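Local coordinates for octenoyl-CoA reductase/carboxylase (Streptomyces sp., PDB 4A0S), which probably catalyses the NADPH-dependent reductive carboxylation of 2-octenoyl-CoA, supplying an unusual extender unit for cinnabaramide polyketide biosynthesis, at residues Val67-Asn75 against Lys408-Pro416; Ile74-Met83 against Glu395-Ser403. One frame throughout, in Å; residues are numbered along the deposited sequence.

Contact 1. Residues Val67-Asn75 against Lys408-Pro416; sequences VAVMASSIN and KVAVLCMAP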
loop_
_atom_site.group_PDB
_atom_site.type_symbol
_atom_site.label_atom_id
_atom_site.label_comp_id
_atom_site.label_asym_id
_atom_site.label_seq_id
_atom_site.Cartn_x
_atom_site.Cartn_y
_atom_site.Cartn_z
ATOM N N VAL A 67 -0.870 -30.610 21.253
ATOM C CA VAL A 67 0.177 -31.111 20.390
ATOM C C VAL A 67 1.141 -31.886 21.270
ATOM O O VAL A 67 1.524 -31.380 22.316
ATOM C CB VAL A 67 0.938 -29.930 19.734
ATOM C CG1 VAL A 67 2.154 -30.409 18.943
ATOM C CG2 VAL A 67 -0.002 -29.133 18.857
ATOM N N ALA A 68 1.484 -33.114 20.862
ATOM C CA ALA A 68 2.616 -33.831 21.450
ATOM C C ALA A 68 3.810 -33.183 20.791
ATOM O O ALA A 68 4.034 -33.363 19.604
ATOM C CB ALA A 68 2.572 -35.329 21.114
ATOM N N VAL A 69 4.551 -32.398 21.559
ATOM C CA VAL A 69 5.625 -31.600 21.008
ATOM C C VAL A 69 6.868 -32.456 20.782
ATOM O O VAL A 69 7.437 -33.013 21.723
ATOM C CB VAL A 69 5.973 -30.428 21.924
ATOM C CG1 VAL A 69 7.105 -29.609 21.323
ATOM C CG2 VAL A 69 4.749 -29.556 22.162
ATOM N N MET A 70 7.304 -32.521 19.536
ATOM C CA MET A 70 8.448 -33.344 19.198
ATOM C C MET A 70 9.739 -32.599 19.431
ATOM O O MET A 70 10.687 -33.145 19.982
ATOM C CB MET A 70 8.320 -33.826 17.762
ATOM C CG MET A 70 7.216 -34.871 17.623
ATOM S SD MET A 70 7.556 -36.357 18.598
ATOM C CE MET A 70 8.846 -37.069 17.604
ATOM N N ALA A 71 9.743 -31.331 19.038
ATOM C CA ALA A 71 10.886 -30.473 19.189
ATOM C C ALA A 71 10.381 -29.043 19.281
ATOM O O ALA A 71 9.289 -28.721 18.790
ATOM C CB ALA A 71 11.820 -30.634 18.001
ATOM N N SER A 72 11.186 -28.195 19.896
ATOM C CA SER A 72 10.873 -26.800 20.046
ATOM C C SER A 72 12.193 -26.090 19.806
ATOM O O SER A 72 13.114 -26.668 19.209
ATOM C CB SER A 72 10.325 -26.562 21.452
ATOM O OG SER A 72 9.890 -25.233 21.631
ATOM N N SER A 73 12.297 -24.834 20.223
ATOM C CA SER A 73 13.554 -24.139 20.067
ATOM C C SER A 73 13.678 -23.145 21.193
ATOM O O SER A 73 12.672 -22.767 21.825
ATOM C CB SER A 73 13.590 -23.401 18.727
ATOM O OG SER A 73 12.837 -22.205 18.810
ATOM N N ILE A 74 14.903 -22.703 21.445
ATOM C CA ILE A 74 15.072 -21.548 22.308
ATOM C C ILE A 74 14.861 -20.313 21.453
ATOM O O ILE A 74 15.427 -20.194 20.348
ATOM C CB ILE A 74 16.461 -21.501 22.975
ATOM C CG1 ILE A 74 16.737 -22.820 23.678
ATOM C CG2 ILE A 74 16.540 -20.324 23.947
ATOM C CD1 ILE A 74 15.748 -23.129 24.787
ATOM N N ASN A 75 14.002 -19.432 21.947
ATOM C CA ASN A 75 13.860 -18.128 21.377
ATOM C C ASN A 75 14.344 -17.144 22.373
ATOM O O ASN A 75 14.482 -17.463 23.554
ATOM C CB ASN A 75 12.410 -17.869 21.007
ATOM C CG ASN A 75 12.071 -18.510 19.717
ATOM O OD1 ASN A 75 12.490 -18.036 18.668
ATOM N ND2 ASN A 75 11.389 -19.636 19.777
ATOM N N LYS A 408 19.647 -21.104 15.192
ATOM C CA LYS A 408 18.633 -21.543 16.109
ATOM C C LYS A 408 19.084 -22.773 16.854
ATOM O O LYS A 408 19.622 -23.717 16.274
ATOM C CB LYS A 408 17.347 -21.884 15.358
ATOM C CG LYS A 408 16.552 -20.698 14.820
ATOM C CD LYS A 408 15.936 -19.824 15.902
ATOM C CE LYS A 408 15.094 -20.634 16.864
ATOM N NZ LYS A 408 14.364 -19.773 17.816
ATOM N N VAL A 409 18.827 -22.751 18.144
ATOM C CA VAL A 409 19.065 -23.900 18.981
ATOM C C VAL A 409 17.755 -24.627 19.151
ATOM O O VAL A 409 16.816 -24.100 19.726
ATOM C CB VAL A 409 19.610 -23.514 20.352
ATOM C CG1 VAL A 409 19.870 -24.795 21.162
ATOM C CG2 VAL A 409 20.898 -22.751 20.194
ATOM N N ALA A 410 17.701 -25.837 18.624
ATOM C CA ALA A 410 16.523 -26.645 18.734
ATOM C C ALA A 410 16.550 -27.340 20.071
ATOM O O ALA A 410 17.620 -27.578 20.647
ATOM C CB ALA A 410 16.493 -27.663 17.615
ATOM N N VAL A 411 15.366 -27.679 20.550
ATOM C CA VAL A 411 15.243 -28.514 21.724
ATOM C C VAL A 411 14.331 -29.660 21.343
ATOM O O VAL A 411 13.188 -29.448 20.928
ATOM C CB VAL A 411 14.683 -27.723 22.949
ATOM C CG1 VAL A 411 14.452 -28.629 24.141
ATOM C CG2 VAL A 411 15.627 -26.588 23.349
ATOM N N LEU A 412 14.845 -30.877 21.457
ATOM C CA LEU A 412 13.998 -32.040 21.330
ATOM C C LEU A 412 13.139 -32.058 22.574
ATOM O O LEU A 412 13.607 -31.749 23.670
ATOM C CB LEU A 412 14.819 -33.329 21.244
ATOM C CG LEU A 412 15.808 -33.428 20.091
ATOM C CD1 LEU A 412 16.744 -34.646 20.270
ATOM C CD2 LEU A 412 15.097 -33.419 18.733
ATOM N N CYS A 413 11.870 -32.382 22.402
ATOM C CA CYS A 413 10.992 -32.453 23.537
ATOM C C CYS A 413 10.615 -33.895 23.693
ATOM O O CYS A 413 11.314 -34.649 24.378
ATOM C CB CYS A 413 9.790 -31.543 23.326
ATOM S SG CYS A 413 10.337 -29.839 23.235
ATOM N N MET A 414 9.549 -34.299 23.029
ATOM C CA MET A 414 9.183 -35.689 23.038
ATOM C C MET A 414 10.057 -36.513 22.093
ATOM O O MET A 414 10.250 -37.694 22.333
ATOM C CB MET A 414 7.710 -35.860 22.708
ATOM C CG MET A 414 7.137 -37.184 23.159
ATOM S SD MET A 414 5.419 -37.234 22.673
ATOM C CE MET A 414 4.684 -36.383 24.078
ATOM N N ALA A 415 10.593 -35.908 21.029
ATOM C CA ALA A 415 11.440 -36.662 20.090
ATOM C C ALA A 415 12.635 -37.248 20.853
ATOM O O ALA A 415 13.388 -36.500 21.468
ATOM C CB ALA A 415 11.911 -35.784 18.955
ATOM N N PRO A 416 12.778 -38.591 20.846
ATOM C CA PRO A 416 13.800 -39.235 21.676
ATOM C C PRO A 416 15.206 -39.100 21.098
ATOM O O PRO A 416 16.196 -39.372 21.772
ATOM C CB PRO A 416 13.352 -40.711 21.713
ATOM C CG PRO A 416 12.593 -40.909 20.454
ATOM C CD PRO A 416 11.918 -39.577 20.157
HETATM O O HOH W 1 17.853 -20.714 19.410
#

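Contact 2. Residues Ile74-Met83 against Glu395-Ser403; sequences INYNTVWSAM and EACRVVQTS. With NAP (NADP nicotinamide-adenine-dinucleotide phosphate), chain F.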
loop_
_atom_site.group_PDB
_atom_site.type_symbol
_atom_site.label_atom_id
_atom_site.label_comp_id
_atom_site.label_asym_id
_atom_site.label_seq_id
_atom_site.Cartn_x
_atom_site.Cartn_y
_atom_site.Cartn_z
ATOM N N ILE A 74 14.903 -22.703 21.445
ATOM C CA ILE A 74 15.072 -21.548 22.308
ATOM C C ILE A 74 14.861 -20.313 21.453
ATOM O O ILE A 74 15.427 -20.194 20.348
ATOM C CB ILE A 74 16.461 -21.501 22.975
ATOM C CG1 ILE A 74 16.737 -22.820 23.678
ATOM C CG2 ILE A 74 16.540 -20.324 23.947
ATOM C CD1 ILE A 74 15.748 -23.129 24.787
ATOM N N ASN A 75 14.002 -19.432 21.947
ATOM C CA ASN A 75 13.860 -18.128 21.377
ATOM C C ASN A 75 14.344 -17.144 22.373
ATOM O O ASN A 75 14.482 -17.463 23.554
ATOM C CB ASN A 75 12.410 -17.869 21.007
ATOM C CG ASN A 75 12.071 -18.510 19.717
ATOM O OD1 ASN A 75 12.490 -18.036 18.668
ATOM N ND2 ASN A 75 11.389 -19.636 19.777
ATOM N N TYR A 76 14.626 -15.941 21.911
ATOM C CA TYR A 76 15.116 -15.006 22.857
ATOM C C TYR A 76 14.060 -14.742 23.909
ATOM O O TYR A 76 14.398 -14.526 25.053
ATOM C CB TYR A 76 15.698 -13.741 22.222
ATOM C CG TYR A 76 16.893 -13.296 23.018
ATOM C CD1 TYR A 76 16.723 -12.714 24.269
ATOM C CD2 TYR A 76 18.187 -13.511 22.565
ATOM C CE1 TYR A 76 17.799 -12.324 25.047
ATOM C CE2 TYR A 76 19.293 -13.119 23.347
ATOM C CZ TYR A 76 19.079 -12.530 24.597
ATOM O OH TYR A 76 20.126 -12.096 25.393
ATOM N N ASN A 77 12.780 -14.808 23.534
ATOM C CA ASN A 77 11.738 -14.551 24.522
ATOM C C ASN A 77 11.747 -15.586 25.653
ATOM O O ASN A 77 11.349 -15.279 26.779
ATOM C CB ASN A 77 10.336 -14.368 23.903
ATOM C CG ASN A 77 9.774 -15.654 23.278
ATOM O OD1 ASN A 77 10.463 -16.655 23.147
ATOM N ND2 ASN A 77 8.500 -15.615 22.889
ATOM N N THR A 78 12.235 -16.786 25.341
ATOM C CA THR A 78 12.443 -17.839 26.327
ATOM C C THR A 78 13.455 -17.356 27.341
ATOM O O THR A 78 13.238 -17.474 28.547
ATOM C CB THR A 78 12.946 -19.145 25.663
ATOM O OG1 THR A 78 12.149 -19.423 24.503
ATOM C CG2 THR A 78 12.885 -20.338 26.656
ATOM N N VAL A 79 14.562 -16.817 26.839
ATOM C CA VAL A 79 15.570 -16.149 27.654
ATOM C C VAL A 79 14.991 -14.978 28.451
ATOM O O VAL A 79 15.207 -14.911 29.658
ATOM C CB VAL A 79 16.755 -15.649 26.795
ATOM C CG1 VAL A 79 17.780 -14.907 27.648
ATOM C CG2 VAL A 79 17.392 -16.808 26.027
ATOM N N TRP A 80 14.287 -14.056 27.789
ATOM C CA TRP A 80 13.664 -12.942 28.502
ATOM C C TRP A 80 12.779 -13.478 29.626
ATOM O O TRP A 80 12.853 -12.984 30.744
ATOM C CB TRP A 80 12.797 -12.070 27.584
ATOM C CG TRP A 80 13.513 -11.353 26.494
ATOM C CD1 TRP A 80 13.180 -11.348 25.169
ATOM C CD2 TRP A 80 14.686 -10.549 26.616
ATOM N NE1 TRP A 80 14.065 -10.574 24.460
ATOM C CE2 TRP A 80 15.006 -10.082 25.320
ATOM C CE3 TRP A 80 15.508 -10.188 27.691
ATOM C CZ2 TRP A 80 16.107 -9.252 25.069
ATOM C CZ3 TRP A 80 16.602 -9.366 27.451
ATOM C CH2 TRP A 80 16.890 -8.902 26.146
ATOM N N SER A 81 11.949 -14.481 29.312
ATOM C CA SER A 81 11.079 -15.144 30.297
ATOM C C SER A 81 11.834 -15.608 31.516
ATOM O O SER A 81 11.449 -15.316 32.646
ATOM C CB SER A 81 10.442 -16.409 29.721
ATOM O OG SER A 81 9.549 -16.110 28.696
ATOM N N ALA A 82 12.870 -16.402 31.274
ATOM C CA ALA A 82 13.639 -17.014 32.345
ATOM C C ALA A 82 14.428 -15.987 33.150
ATOM O O ALA A 82 14.872 -16.267 34.261
ATOM C CB ALA A 82 14.547 -18.066 31.789
ATOM N N MET A 83 14.624 -14.808 32.570
ATOM C CA MET A 83 15.224 -13.679 33.274
ATOM C C MET A 83 14.188 -12.798 33.973
ATOM O O MET A 83 14.557 -11.845 34.672
ATOM C CB MET A 83 16.001 -12.807 32.291
ATOM C CG MET A 83 17.256 -13.429 31.751
ATOM S SD MET A 83 17.970 -12.429 30.435
ATOM C CE MET A 83 18.270 -10.877 31.227
ATOM N N GLU A 395 20.268 -25.238 29.574
ATOM C CA GLU A 395 21.573 -24.974 28.991
ATOM C C GLU A 395 21.388 -24.375 27.621
ATOM O O GLU A 395 22.023 -23.383 27.284
ATOM C CB GLU A 395 22.371 -26.273 28.872
ATOM C CG GLU A 395 23.766 -26.109 28.290
ATOM C CD GLU A 395 24.617 -25.124 29.066
ATOM O OE1 GLU A 395 24.424 -24.972 30.298
ATOM O OE2 GLU A 395 25.473 -24.485 28.430
ATOM N N ALA A 396 20.498 -24.975 26.837
ATOM C CA ALA A 396 20.180 -24.453 25.508
ATOM C C ALA A 396 19.819 -22.985 25.618
ATOM O O ALA A 396 20.328 -22.155 24.881
ATOM C CB ALA A 396 19.059 -25.247 24.877
ATOM N N CYS A 397 18.960 -22.673 26.579
ATOM C CA CYS A 397 18.552 -21.305 26.860
ATOM C C CYS A 397 19.730 -20.416 27.256
ATOM O O CYS A 397 19.898 -19.312 26.727
ATOM C CB CYS A 397 17.506 -21.307 27.957
ATOM S SG CYS A 397 16.525 -19.838 27.959
ATOM N N ARG A 398 20.552 -20.919 28.175
ATOM C CA ARG A 398 21.766 -20.234 28.581
ATOM C C ARG A 398 22.652 -19.971 27.373
ATOM O O ARG A 398 23.236 -18.900 27.244
ATOM C CB ARG A 398 22.511 -21.093 29.608
ATOM C CG ARG A 398 23.797 -20.495 30.146
ATOM C CD ARG A 398 23.514 -19.233 30.927
ATOM N NE ARG A 398 24.697 -18.759 31.629
ATOM C CZ ARG A 398 24.811 -17.553 32.179
ATOM N NH1 ARG A 398 23.813 -16.680 32.096
ATOM N NH2 ARG A 398 25.935 -17.219 32.801
ATOM N N VAL A 399 22.768 -20.952 26.492
ATOM C CA VAL A 399 23.578 -20.778 25.288
ATOM C C VAL A 399 23.130 -19.534 24.535
ATOM O O VAL A 399 23.942 -18.675 24.221
ATOM C CB VAL A 399 23.529 -22.034 24.377
ATOM C CG1 VAL A 399 23.905 -21.675 22.936
ATOM C CG2 VAL A 399 24.445 -23.136 24.931
ATOM N N VAL A 400 21.827 -19.448 24.265
ATOM C CA VAL A 400 21.255 -18.292 23.586
ATOM C C VAL A 400 21.414 -17.025 24.411
ATOM O O VAL A 400 21.786 -15.988 23.886
ATOM C CB VAL A 400 19.771 -18.514 23.221
ATOM C CG1 VAL A 400 19.135 -17.202 22.682
ATOM C CG2 VAL A 400 19.671 -19.628 22.201
ATOM N N GLN A 401 21.155 -17.126 25.711
ATOM C CA GLN A 401 21.398 -15.997 26.603
ATOM C C GLN A 401 22.817 -15.450 26.486
ATOM O O GLN A 401 23.018 -14.242 26.456
ATOM C CB GLN A 401 21.111 -16.362 28.051
ATOM C CG GLN A 401 21.253 -15.152 28.969
ATOM C CD GLN A 401 20.930 -15.478 30.390
ATOM O OE1 GLN A 401 21.156 -16.582 30.840
ATOM N NE2 GLN A 401 20.404 -14.505 31.113
ATOM N N THR A 402 23.794 -16.348 26.419
ATOM C CA THR A 402 25.191 -15.941 26.420
ATOM C C THR A 402 25.712 -15.747 24.991
ATOM O O THR A 402 26.905 -15.598 24.775
ATOM C CB THR A 402 26.053 -16.947 27.189
ATOM O OG1 THR A 402 25.839 -18.242 26.635
ATOM C CG2 THR A 402 25.652 -16.975 28.661
ATOM N N SER A 403 24.789 -15.746 24.028
ATOM C CA SER A 403 25.086 -15.470 22.631
ATOM C C SER A 403 26.178 -16.396 22.091
ATOM O O SER A 403 27.022 -15.984 21.294
ATOM C CB SER A 403 25.411 -13.980 22.432
ATOM O OG SER A 403 25.670 -13.660 21.067
HETATM P PA NAP F . 19.472 -14.461 18.829
HETATM O O1A NAP F . 19.315 -15.818 18.047
HETATM O O2A NAP F . 20.227 -14.513 20.123
HETATM O O5B NAP F . 20.201 -13.506 17.868
HETATM C C5B NAP F . 20.340 -12.162 18.285
HETATM C C4B NAP F . 21.558 -11.609 17.564
HETATM O O4B NAP F . 21.649 -10.234 17.965
HETATM C C3B NAP F . 22.876 -12.297 17.980
HETATM O O3B NAP F . 23.330 -12.984 16.832
HETATM C C2B NAP F . 23.849 -11.149 18.205
HETATM O O2B NAP F . 24.512 -10.764 17.002
HETATM C C1B NAP F . 22.980 -10.016 18.618
HETATM N N9A NAP F . 22.773 -10.105 20.085
HETATM C C8A NAP F . 22.706 -11.192 20.871
HETATM N N7A NAP F . 22.468 -10.835 22.140
HETATM C C5A NAP F . 22.387 -9.512 22.136
HETATM C C6A NAP F . 22.188 -8.595 23.138
HETATM N N6A NAP F . 21.991 -9.013 24.388
HETATM N N1A NAP F . 22.161 -7.312 22.815
HETATM C C2A NAP F . 22.318 -6.904 21.559
HETATM N N3A NAP F . 22.538 -7.745 20.572
HETATM C C4A NAP F . 22.570 -9.052 20.848
HETATM O O3 NAP F . 18.037 -13.807 19.109
HETATM P PN NAP F . 16.910 -13.625 17.978
HETATM O O1N NAP F . 16.055 -14.930 18.150
HETATM O O2N NAP F . 17.452 -13.295 16.611
HETATM O O5D NAP F . 16.128 -12.412 18.659
HETATM C C5D NAP F . 16.805 -11.159 18.620
HETATM C C4D NAP F . 15.869 -10.185 19.278
HETATM O O4D NAP F . 14.621 -10.226 18.502
HETATM C C3D NAP F . 15.477 -10.588 20.700
HETATM O O3D NAP F . 15.441 -9.327 21.400
HETATM C C2D NAP F . 14.092 -11.180 20.553
HETATM O O2D NAP F . 13.310 -11.017 21.760
HETATM C C1D NAP F . 13.558 -10.233 19.496
HETATM N N1N NAP F . 12.575 -10.975 18.743
HETATM C C2N NAP F . 11.356 -10.365 18.540
HETATM C C3N NAP F . 10.444 -11.080 17.816
HETATM C C7N NAP F . 9.131 -10.429 17.613
HETATM O O7N NAP F . 8.914 -9.268 17.974
HETATM N N7N NAP F . 8.256 -11.230 17.067
HETATM C C4N NAP F . 10.716 -12.352 17.304
HETATM C C5N NAP F . 11.941 -12.970 17.488
HETATM C C6N NAP F . 12.886 -12.264 18.214
HETATM P P2B NAP F . 25.832 -9.866 17.207
HETATM O O1X NAP F . 26.436 -10.103 15.713
HETATM O O2X NAP F . 25.446 -8.317 17.420
HETATM O O3X NAP F . 26.518 -10.580 18.346
HETATM O O HOH W 2 22.755 -12.460 24.764
#

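Contact 1. Residues Val67-Asn75 against Lys408-Pro416
Strands 67-73 and 408-412 run antiparallel, their axes 4.2 Å apart at the closest point and inclined at 148°, with S72 and V411 as the hydrogen-bonded pair between the non-hydrogen-bonded pairs A71-L412 and S73-A410. S72 N gives to V411 O at 2.6 Å, and the ladder runs on through I74 N to V409 O. Beyond L412 the chain turns across its partner, where M70 O accepts from both C413 N and A415 N, the latter on a lone pair. Small residues suit this close pairing: C413 SG lies 3.7 Å from S72 CB and also touches V69 CG1. Bent at chi2 and chi3, M70 swings its methyl back to A415 CB, while M414 brings its sulfur to A68 CB. At the other end, I74 CD1 meets V411 CG2 at 3.7 Å. K408, a long chain folded by chi2 -67° and chi3 -54°, curls its ammonium over the end of the strand to reach I74 O at 2.8 Å, from above the carbonyl plane, and S73 OG at 3.0 Å. D116 takes bonds from S73 OG and N75 ND2, placing a carboxylate one bond beyond the lysine that may help offset its charge. A water joins I74 O to V409 N. On neighbouring strand 117-124, S118 faces both M70 and A71, a classic beta bulge in the GroES-like sheet of this medium-chain dehydrogenase fold, joined here by a strand from late in the chain.

Contact 2. Residues Ile74-Met83 against Glu395-Ser403
V400 and V79 meet where helices 76-82 and 395-401 cross at -101°, their axes 9.1 Å apart. The tight part is apolar and buried. V400 CG1 touches both V79 CG2, at 3.8 Å, and the Y76 ring, while CG2 turns to I74 CG2 at 3.7 Å. I74 also lays CG1 on A396 CB at 3.6 Å, the small alanine letting the helix come this close. C397, its sulfur anti to the backbone N (chi1 -158°), reaches V79 CG2 at 3.7 Å and the T78 methyl. The small and branched side chains fit one another here, and no hydrogen bond passes directly between the helices. Toward M83 and Q401, both partly exposed, the fit is looser and more polar: the extended Q401 chain passes V79 CG1 and brings NE2 to 3.3 Å from M83 SD, while its amide is held by K44 O and V46 N and takes a bond from R398 NH1. On the cofactor side, Y76 presents its edge to NADP O2A, CD2 standing 3.3 Å away, and a water links its OH to Q401 O. Its CD1 lies over one face of the W80 indole, toward the rim, and W80 NE1 gives a hydrogen bond of 2.8 Å to ribose O2D. Replacing Y76 by an alanine would probably lose the ring edge beside V400 CG1 and O2A, leaving the water without its phenol partner and the W80 face without its neighbour. S403, with positive phi, ends helix 395-401 in a Schellman motif, and the crossing forms one wall of the NADP pocket.

In the fold
The centres of contacts 1 and 2 lie 14 Å apart, and the two share I74 and N75, where strand 64-73 passes into helix 76-82. Helix 393-401 likewise leads into strand 408-412, so contact 1 pairs the strands of the two units and contact 2 their helices; along the chain, contact 2 is nested inside the loop closed by contact 1. V409 and V411 pack against A396, and V409 also against V400, seating helix 393-401 on strand 408-412. More than 300 residues, including the parallel six-stranded sheet of the Rossmann-type nucleotide-binding domain, intervene. The late return of the chain adds strand 408-412 to the GroES-like sheet and sets helix 393-401 against helix 76-82 at the NADP pocket.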